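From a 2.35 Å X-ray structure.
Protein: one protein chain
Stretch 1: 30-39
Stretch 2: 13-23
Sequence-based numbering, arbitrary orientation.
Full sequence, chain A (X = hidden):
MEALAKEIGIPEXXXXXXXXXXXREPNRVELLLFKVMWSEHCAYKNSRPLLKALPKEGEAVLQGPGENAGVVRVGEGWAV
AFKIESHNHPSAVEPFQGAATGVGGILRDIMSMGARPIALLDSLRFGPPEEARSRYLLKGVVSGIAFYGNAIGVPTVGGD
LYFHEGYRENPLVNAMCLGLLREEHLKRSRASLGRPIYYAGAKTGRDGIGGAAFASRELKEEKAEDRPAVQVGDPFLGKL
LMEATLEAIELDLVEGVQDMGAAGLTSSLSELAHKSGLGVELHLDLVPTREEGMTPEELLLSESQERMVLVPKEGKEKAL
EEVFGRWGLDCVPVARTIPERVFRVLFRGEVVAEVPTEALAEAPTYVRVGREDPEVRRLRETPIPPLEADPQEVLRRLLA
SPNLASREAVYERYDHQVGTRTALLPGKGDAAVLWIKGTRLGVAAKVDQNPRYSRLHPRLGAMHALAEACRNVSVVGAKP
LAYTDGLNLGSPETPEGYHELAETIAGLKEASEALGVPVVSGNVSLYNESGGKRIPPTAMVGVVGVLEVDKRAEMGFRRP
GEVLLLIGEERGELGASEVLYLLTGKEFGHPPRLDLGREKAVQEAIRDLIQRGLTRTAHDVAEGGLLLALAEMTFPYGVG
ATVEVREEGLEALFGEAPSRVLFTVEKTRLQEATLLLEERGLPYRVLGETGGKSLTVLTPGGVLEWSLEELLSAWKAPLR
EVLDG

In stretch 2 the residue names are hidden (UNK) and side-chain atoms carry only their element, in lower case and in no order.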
ATOM      1  N   GLU A  30     -27.474  19.870  -6.667  1.00 28.57           N
ATOM      2  CA  GLU A  30     -27.459  19.104  -5.429  1.00 30.15           C
ATOM      3  C   GLU A  30     -27.549  17.601  -5.702  1.00 30.18           C
ATOM      4  O   GLU A  30     -26.901  16.794  -5.024  1.00 29.73           O
ATOM      5  CB  GLU A  30     -28.612  19.561  -4.528  1.00 31.13           C
ATOM      6  CG  GLU A  30     -28.421  20.974  -3.988  1.00 33.32           C
ATOM      7  CD  GLU A  30     -29.626  21.505  -3.236  1.00 35.55           C
ATOM      8  OE1 GLU A  30     -29.454  22.468  -2.456  1.00 35.25           O
ATOM      9  OE2 GLU A  30     -30.742  20.973  -3.431  1.00 37.33           O
ATOM     10  N   LEU A  31     -28.341  17.226  -6.703  1.00 29.33           N
ATOM     11  CA  LEU A  31     -28.487  15.821  -7.045  1.00 29.13           C
ATOM     12  C   LEU A  31     -27.128  15.283  -7.485  1.00 28.48           C
ATOM     13  O   LEU A  31     -26.689  14.223  -7.034  1.00 28.29           O
ATOM     14  CB  LEU A  31     -29.502  15.642  -8.176  1.00 30.19           C
ATOM     15  CG  LEU A  31     -30.553  14.537  -7.998  1.00 32.00           C
ATOM     16  CD1 LEU A  31     -31.270  14.332  -9.317  1.00 32.18           C
ATOM     17  CD2 LEU A  31     -29.911  13.234  -7.557  1.00 30.67           C
ATOM     18  N   LEU A  32     -26.464  16.024  -8.369  1.00 26.40           N
ATOM     19  CA  LEU A  32     -25.157  15.626  -8.869  1.00 24.74           C
ATOM     20  C   LEU A  32     -24.143  15.494  -7.731  1.00 24.71           C
ATOM     21  O   LEU A  32     -23.260  14.638  -7.780  1.00 24.58           O
ATOM     22  CB  LEU A  32     -24.676  16.631  -9.927  1.00 23.29           C
ATOM     23  CG  LEU A  32     -24.910  16.261 -11.405  1.00 23.62           C
ATOM     24  CD1 LEU A  32     -26.177  15.454 -11.564  1.00 23.94           C
ATOM     25  CD2 LEU A  32     -24.981  17.526 -12.249  1.00 21.27           C
ATOM     26  N   LEU A  33     -24.276  16.327  -6.702  1.00 24.09           N
ATOM     27  CA  LEU A  33     -23.368  16.262  -5.564  1.00 24.41           C
ATOM     28  C   LEU A  33     -23.532  14.925  -4.826  1.00 25.70           C
ATOM     29  O   LEU A  33     -22.545  14.265  -4.474  1.00 25.79           O
ATOM     30  CB  LEU A  33     -23.631  17.427  -4.597  1.00 23.64           C
ATOM     31  CG  LEU A  33     -23.400  18.865  -5.099  1.00 25.07           C
ATOM     32  CD1 LEU A  33     -23.671  19.848  -3.967  1.00 24.12           C
ATOM     33  CD2 LEU A  33     -21.974  19.034  -5.605  1.00 20.16           C
ATOM     34  N   PHE A  34     -24.779  14.527  -4.590  1.00 25.04           N
ATOM     35  CA  PHE A  34     -25.039  13.271  -3.902  1.00 27.24           C
ATOM     36  C   PHE A  34     -24.582  12.063  -4.709  1.00 28.56           C
ATOM     37  O   PHE A  34     -23.978  11.141  -4.165  1.00 28.31           O
ATOM     38  CB  PHE A  34     -26.524  13.130  -3.569  1.00 25.01           C
ATOM     39  CG  PHE A  34     -26.930  13.853  -2.321  1.00 25.87           C
ATOM     40  CD1 PHE A  34     -27.512  15.116  -2.385  1.00 27.06           C
ATOM     41  CD2 PHE A  34     -26.708  13.282  -1.072  1.00 23.46           C
ATOM     42  CE1 PHE A  34     -27.866  15.797  -1.217  1.00 25.68           C
ATOM     43  CE2 PHE A  34     -27.055  13.953   0.092  1.00 23.82           C
ATOM     44  CZ  PHE A  34     -27.635  15.212   0.021  1.00 24.18           C
ATOM     45  N   LYS A  35     -24.868  12.068  -6.006  1.00 30.77           N
ATOM     46  CA  LYS A  35     -24.471  10.958  -6.856  1.00 32.50           C
ATOM     47  C   LYS A  35     -23.002  10.624  -6.616  1.00 32.32           C
ATOM     48  O   LYS A  35     -22.633   9.455  -6.515  1.00 33.79           O
ATOM     49  CB  LYS A  35     -24.688  11.296  -8.337  1.00 34.34           C
ATOM     50  CG  LYS A  35     -24.299  10.156  -9.282  1.00 40.40           C
ATOM     51  CD  LYS A  35     -24.328  10.566 -10.755  1.00 45.00           C
ATOM     52  CE  LYS A  35     -23.256  11.611 -11.072  1.00 48.75           C
ATOM     53  NZ  LYS A  35     -23.157  11.917 -12.536  1.00 50.06           N
ATOM     54  N   VAL A  36     -22.169  11.654  -6.498  1.00 32.03           N
ATOM     55  CA  VAL A  36     -20.738  11.458  -6.290  1.00 31.77           C
ATOM     56  C   VAL A  36     -20.332  11.214  -4.833  1.00 32.14           C
ATOM     57  O   VAL A  36     -19.497  10.353  -4.557  1.00 32.67           O
ATOM     58  CB  VAL A  36     -19.931  12.661  -6.850  1.00 31.64           C
ATOM     59  CG1 VAL A  36     -18.432  12.431  -6.661  1.00 29.65           C
ATOM     60  CG2 VAL A  36     -20.248  12.849  -8.332  1.00 30.43           C
HETATM   61  N   MSE A  37     -20.916  11.960  -3.901  1.00 32.11           N
HETATM   62  CA  MSE A  37     -20.571  11.786  -2.491  1.00 32.70           C
HETATM   63  C   MSE A  37     -21.106  10.489  -1.893  1.00 30.93           C
HETATM   64  O   MSE A  37     -20.575   9.993  -0.901  1.00 31.37           O
HETATM   65  CB  MSE A  37     -21.069  12.977  -1.669  1.00 36.08           C
HETATM   66  CG  MSE A  37     -20.291  14.261  -1.916  1.00 41.81           C
HETATM   67 SE   MSE A  37     -18.395  14.124  -1.435  1.00 53.14          SE
HETATM   68  CE  MSE A  37     -18.548  14.366   0.488  1.00 46.06           C
ATOM     69  N   TRP A  38     -22.148   9.938  -2.505  1.00 28.48           N
ATOM     70  CA  TRP A  38     -22.757   8.703  -2.030  1.00 26.54           C
ATOM     71  C   TRP A  38     -22.324   7.461  -2.808  1.00 25.78           C
ATOM     72  O   TRP A  38     -22.811   6.360  -2.553  1.00 25.55           O
ATOM     73  CB  TRP A  38     -24.279   8.848  -2.054  1.00 24.88           C
ATOM     74  CG  TRP A  38     -24.811   9.531  -0.834  1.00 24.76           C
ATOM     75  CD1 TRP A  38     -24.149  10.423  -0.038  1.00 23.91           C
ATOM     76  CD2 TRP A  38     -26.108   9.357  -0.250  1.00 24.80           C
ATOM     77  NE1 TRP A  38     -24.951  10.811   1.007  1.00 23.52           N
ATOM     78  CE2 TRP A  38     -26.161  10.174   0.901  1.00 23.83           C
ATOM     79  CE3 TRP A  38     -27.235   8.591  -0.589  1.00 25.03           C
ATOM     80  CZ2 TRP A  38     -27.294  10.247   1.717  1.00 23.65           C
ATOM     81  CZ3 TRP A  38     -28.361   8.666   0.224  1.00 24.33           C
ATOM     82  CH2 TRP A  38     -28.380   9.489   1.363  1.00 23.54           C
ATOM     83  N   SER A  39     -21.413   7.641  -3.760  1.00 24.91           N
ATOM     84  CA  SER A  39     -20.906   6.524  -4.554  1.00 25.64           C
ATOM     85  C   SER A  39     -19.999   5.699  -3.636  1.00 24.80           C
ATOM     86  O   SER A  39     -19.456   6.231  -2.664  1.00 24.55           O
ATOM     87  CB  SER A  39     -20.101   7.039  -5.756  1.00 26.41           C
ATOM     88  OG  SER A  39     -18.876   7.628  -5.344  1.00 27.16           O
ATOM     89  N   UNK A  13     -34.192   4.023  -3.493  1.00 44.75           N
ATOM     90  CA  UNK A  13     -34.123   4.008  -2.045  1.00 42.11           C
ATOM     91  C   UNK A  13     -33.227   5.115  -1.528  1.00 41.28           C
ATOM     92  O   UNK A  13     -33.573   5.812  -0.576  1.00 40.95           O
ATOM     93  N   UNK A  14     -32.071   5.282  -2.161  1.00 40.32           N
ATOM     94  CA  UNK A  14     -31.126   6.314  -1.758  1.00 40.17           C
ATOM     95  C   UNK A  14     -31.662   7.714  -2.012  1.00 40.08           C
ATOM     96  O   UNK A  14     -31.420   8.628  -1.225  1.00 39.89           O
ATOM     97  c   UNK A  14     -29.794   6.129  -2.486  1.00 38.97           C
ATOM     98  o   UNK A  14     -26.958   6.103  -2.986  1.00 37.72           O
ATOM     99  o   UNK A  14     -26.974   3.980  -2.425  1.00 38.95           O
ATOM    100  c   UNK A  14     -27.481   5.120  -2.424  1.00 38.05           C
ATOM    101  c   UNK A  14     -28.788   5.319  -1.691  1.00 39.07           C
ATOM    102  N   UNK A  15     -32.390   7.881  -3.111  1.00 40.87           N
ATOM    103  CA  UNK A  15     -32.960   9.179  -3.452  1.00 41.14           C
ATOM    104  C   UNK A  15     -34.039   9.552  -2.450  1.00 41.55           C
ATOM    105  O   UNK A  15     -34.146  10.706  -2.039  1.00 41.28           O
ATOM    106  c   UNK A  15     -33.549   9.157  -4.868  1.00 41.55           C
ATOM    107  o   UNK A  15     -36.280  13.977  -6.164  1.00 44.18           O
ATOM    108  c   UNK A  15     -36.321  11.755  -5.275  1.00 42.42           C
ATOM    109  c   UNK A  15     -34.286  10.425  -5.242  1.00 41.11           C
ATOM    110  c   UNK A  15     -35.628  12.804  -5.865  1.00 43.04           C
ATOM    111  c   UNK A  15     -35.647  10.573  -4.967  1.00 41.80           C
ATOM    112  c   UNK A  15     -34.278  12.680  -6.149  1.00 42.74           C
ATOM    113  c   UNK A  15     -33.616  11.493  -5.838  1.00 41.89           C
ATOM    114  N   UNK A  16     -34.838   8.570  -2.056  1.00 42.72           N
ATOM    115  CA  UNK A  16     -35.899   8.819  -1.100  1.00 43.38           C
ATOM    116  C   UNK A  16     -35.298   9.266   0.228  1.00 42.69           C
ATOM    117  O   UNK A  16     -35.878  10.091   0.936  1.00 41.73           O
ATOM    118  c   UNK A  16     -36.739   7.556  -0.892  1.00 45.39           C
ATOM    119  n   UNK A  16     -39.769   7.876  -4.687  1.00 58.87           N
ATOM    120  c   UNK A  16     -39.446   8.615  -3.635  1.00 58.34           C
ATOM    121  c   UNK A  16     -38.103   7.843  -0.288  1.00 49.58           C
ATOM    122  n   UNK A  16     -39.260   8.030  -2.455  1.00 56.48           N
ATOM    123  c   UNK A  16     -38.911   8.734  -1.224  1.00 52.64           C
ATOM    124  n   UNK A  16     -39.297   9.928  -3.770  1.00 58.22           N
ATOM    125  N   UNK A  17     -34.130   8.724   0.561  1.00 42.11           N
ATOM    126  CA  UNK A  17     -33.475   9.077   1.810  1.00 43.04           C
ATOM    127  C   UNK A  17     -32.904  10.489   1.745  1.00 42.20           C
ATOM    128  O   UNK A  17     -32.808  11.176   2.759  1.00 42.13           O
ATOM    129  o   UNK A  17     -30.022   7.187   4.649  1.00 54.54           O
ATOM    130  o   UNK A  17     -31.412   5.792   3.669  1.00 54.41           O
ATOM    131  c   UNK A  17     -31.063   6.947   3.998  1.00 53.09           C
ATOM    132  c   UNK A  17     -32.363   8.080   2.138  1.00 45.55           C
ATOM    133  c   UNK A  17     -31.950   8.114   3.605  1.00 50.55           C
ATOM    134  N   UNK A  18     -32.530  10.918   0.545  1.00 41.10           N
ATOM    135  CA  UNK A  18     -31.979  12.252   0.357  1.00 40.11           C
ATOM    136  C   UNK A  18     -33.055  13.319   0.513  1.00 40.75           C
ATOM    137  O   UNK A  18     -32.783  14.405   1.021  1.00 40.90           O
ATOM    138  c   UNK A  18     -30.947  13.858  -1.303  1.00 39.12           C
ATOM    139  c   UNK A  18     -31.318  12.397  -1.040  1.00 39.56           C
ATOM    140  c   UNK A  18     -30.073  11.504  -1.117  1.00 37.21           C
ATOM    141  c   UNK A  18     -29.411  11.485  -2.467  1.00 34.31           C
ATOM    142  N   UNK A  19     -34.277  13.018   0.079  1.00 40.95           N
ATOM    143  CA  UNK A  19     -35.356  13.990   0.190  1.00 41.52           C
ATOM    144  C   UNK A  19     -35.788  14.128   1.646  1.00 43.81           C
ATOM    145  O   UNK A  19     -36.283  15.181   2.057  1.00 44.24           O
ATOM    146  c   UNK A  19     -36.583  13.603  -0.678  1.00 40.40           C
ATOM    147  c   UNK A  19     -37.315  12.425  -0.071  1.00 40.58           C
ATOM    148  c   UNK A  19     -36.137  13.296  -2.101  1.00 38.89           C
ATOM    149  N   UNK A  20     -35.592  13.072   2.430  1.00 45.04           N
ATOM    150  CA  UNK A  20     -35.966  13.116   3.837  1.00 48.07           C
ATOM    151  C   UNK A  20     -34.851  13.688   4.712  1.00 48.49           C
ATOM    152  O   UNK A  20     -35.056  13.958   5.892  1.00 49.76           O
ATOM    153  n   UNK A  20     -35.407   8.463   5.175  1.00 59.65           N
ATOM    154  c   UNK A  20     -35.420  10.599   4.010  1.00 55.10           C
ATOM    155  o   UNK A  20     -37.022   8.839   3.652  1.00 58.81           O
ATOM    156  c   UNK A  20     -36.392  11.725   4.325  1.00 50.52           C
ATOM    157  c   UNK A  20     -36.020   9.219   4.266  1.00 58.03           C
ATOM    158  N   UNK A  21     -33.670  13.877   4.133  1.00 48.41           N
ATOM    159  CA  UNK A  21     -32.549  14.454   4.869  1.00 48.12           C
ATOM    160  C   UNK A  21     -32.538  15.954   4.585  1.00 47.69           C
ATOM    161  O   UNK A  21     -32.000  16.737   5.366  1.00 48.30           O
ATOM    162  n   UNK A  21     -28.021   9.526   5.607  1.00 48.93           N
ATOM    163  c   UNK A  21     -28.671  10.682   5.621  1.00 49.51           C
ATOM    164  c   UNK A  21     -31.050  12.366   4.592  1.00 50.90           C
ATOM    165  n   UNK A  21     -28.059  11.779   5.199  1.00 49.58           N
ATOM    166  c   UNK A  21     -31.216  13.865   4.407  1.00 48.93           C
ATOM    167  c   UNK A  21     -30.734  11.964   6.024  1.00 49.79           C
ATOM    168  n   UNK A  21     -29.937  10.741   6.025  1.00 49.72           N
ATOM    169  N   UNK A  22     -33.122  16.343   3.453  1.00 45.70           N
ATOM    170  CA  UNK A  22     -33.184  17.746   3.054  1.00 44.49           C
ATOM    171  C   UNK A  22     -34.551  18.352   3.355  1.00 44.38           C
ATOM    172  O   UNK A  22     -34.716  19.569   3.318  1.00 44.34           O
ATOM    173  c   UNK A  22     -31.620  17.744  -0.549  1.00 39.70           C
ATOM    174  c   UNK A  22     -31.624  17.385   0.925  1.00 42.24           C
ATOM    175  c   UNK A  22     -32.917  17.901   1.552  1.00 43.08           C
ATOM    176  c   UNK A  22     -30.420  17.989   1.618  1.00 41.82           C
ATOM    177  N   UNK A  23     -35.531  17.500   3.645  1.00 44.43           N
ATOM    178  CA  UNK A  23     -36.869  17.992   3.916  1.00 44.60           C
ATOM    179  C   UNK A  23     -37.444  18.611   2.654  1.00 44.56           C
ATOM    180  O   UNK A  23     -38.406  19.378   2.702  1.00 43.98           O
TER

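Position 13 has no side-chain atoms, and nothing of stretch 1 lies within reach; it is Gly13. Position 14 carries three carbons, the third bearing two oxygens, which is a carboxylate; it points toward stretch 1, where its backbone O lies 3.4 Å from Trp38 CZ3 and a carboxylate oxygen also approaches the indole. This is Glu14, with OE1 3.5 Å from Trp38 CE3. Its OE2 is hydrogen-bonded elsewhere in the structure.

At position 15 one carbon leads to a six-carbon ring bearing an oxygen. The CA-to-CB bond points away, yet the ring comes back near enough for its edge to meet Leu31. The residue is Tyr15, its CD2 4.4 Å from CD2 of Leu31. Position 16 shows three carbons, a nitrogen, and a carbon holding two more nitrogens, none touching stretch 1; this guanidinium identifies Arg16.

Three carbons ending in two oxygens recur at position 17, where CB lies 4.3 Å from Trp38 CH2, at the edge of the indole: again a glutamate, Glu17. Position 18 has four carbons, forked at the first, with one arm two carbons long; one carbon lies over a face of the Phe34 ring and another over the six-membered ring of Trp38. This is Ile18, with CD1 3.4 Å from Phe34 CG and CG1 3.6 Å from Trp38 CZ3.

Position 19, a single carbon carrying two others, makes no contact and is Val19. Position 20 has three carbons, the third with two further atoms, one oxygen and one nitrogen, also out of reach; this amide is Gln20. Position 21 has three carbons, a nitrogen, then a carbon carrying two more nitrogens, one of which approaches the Trp38 indole near its plane; this is Arg21. Its NH1 lies 3.9 Å from Trp38 CZ2, while its NH2 forms a salt bridge with Glu17 OE2 at 3.2 Å, the hydrogen bond within it being weak.

Four carbons forked at the second, one of them packed at the edge of the Phe34 ring, mark position 22 as Leu22; its CD2 is 4.2 Å from Phe34 CZ. Position 23 lacks a side chain and has a positive phi, which favours glycine: Gly23 leaves the helical conformation.

The helices cross at 123°, their axes 11.7 Å apart at closest approach, and no hydrogen bond links the stretches. The contact rests on packing. Ile18 is central: its CG2 sits 3.7 Å from the centroid of the Phe34 ring, and its CG1 3.9 Å from the centroid of the six-membered ring of Trp38, each over a face in CH-pi geometry. Trp38, just beyond its helix, has the largest covered area, its indole reaching Glu14, Glu17, Ile18 and Arg21.

Stretch 2, residues 13-23: GEYREIVQRLG
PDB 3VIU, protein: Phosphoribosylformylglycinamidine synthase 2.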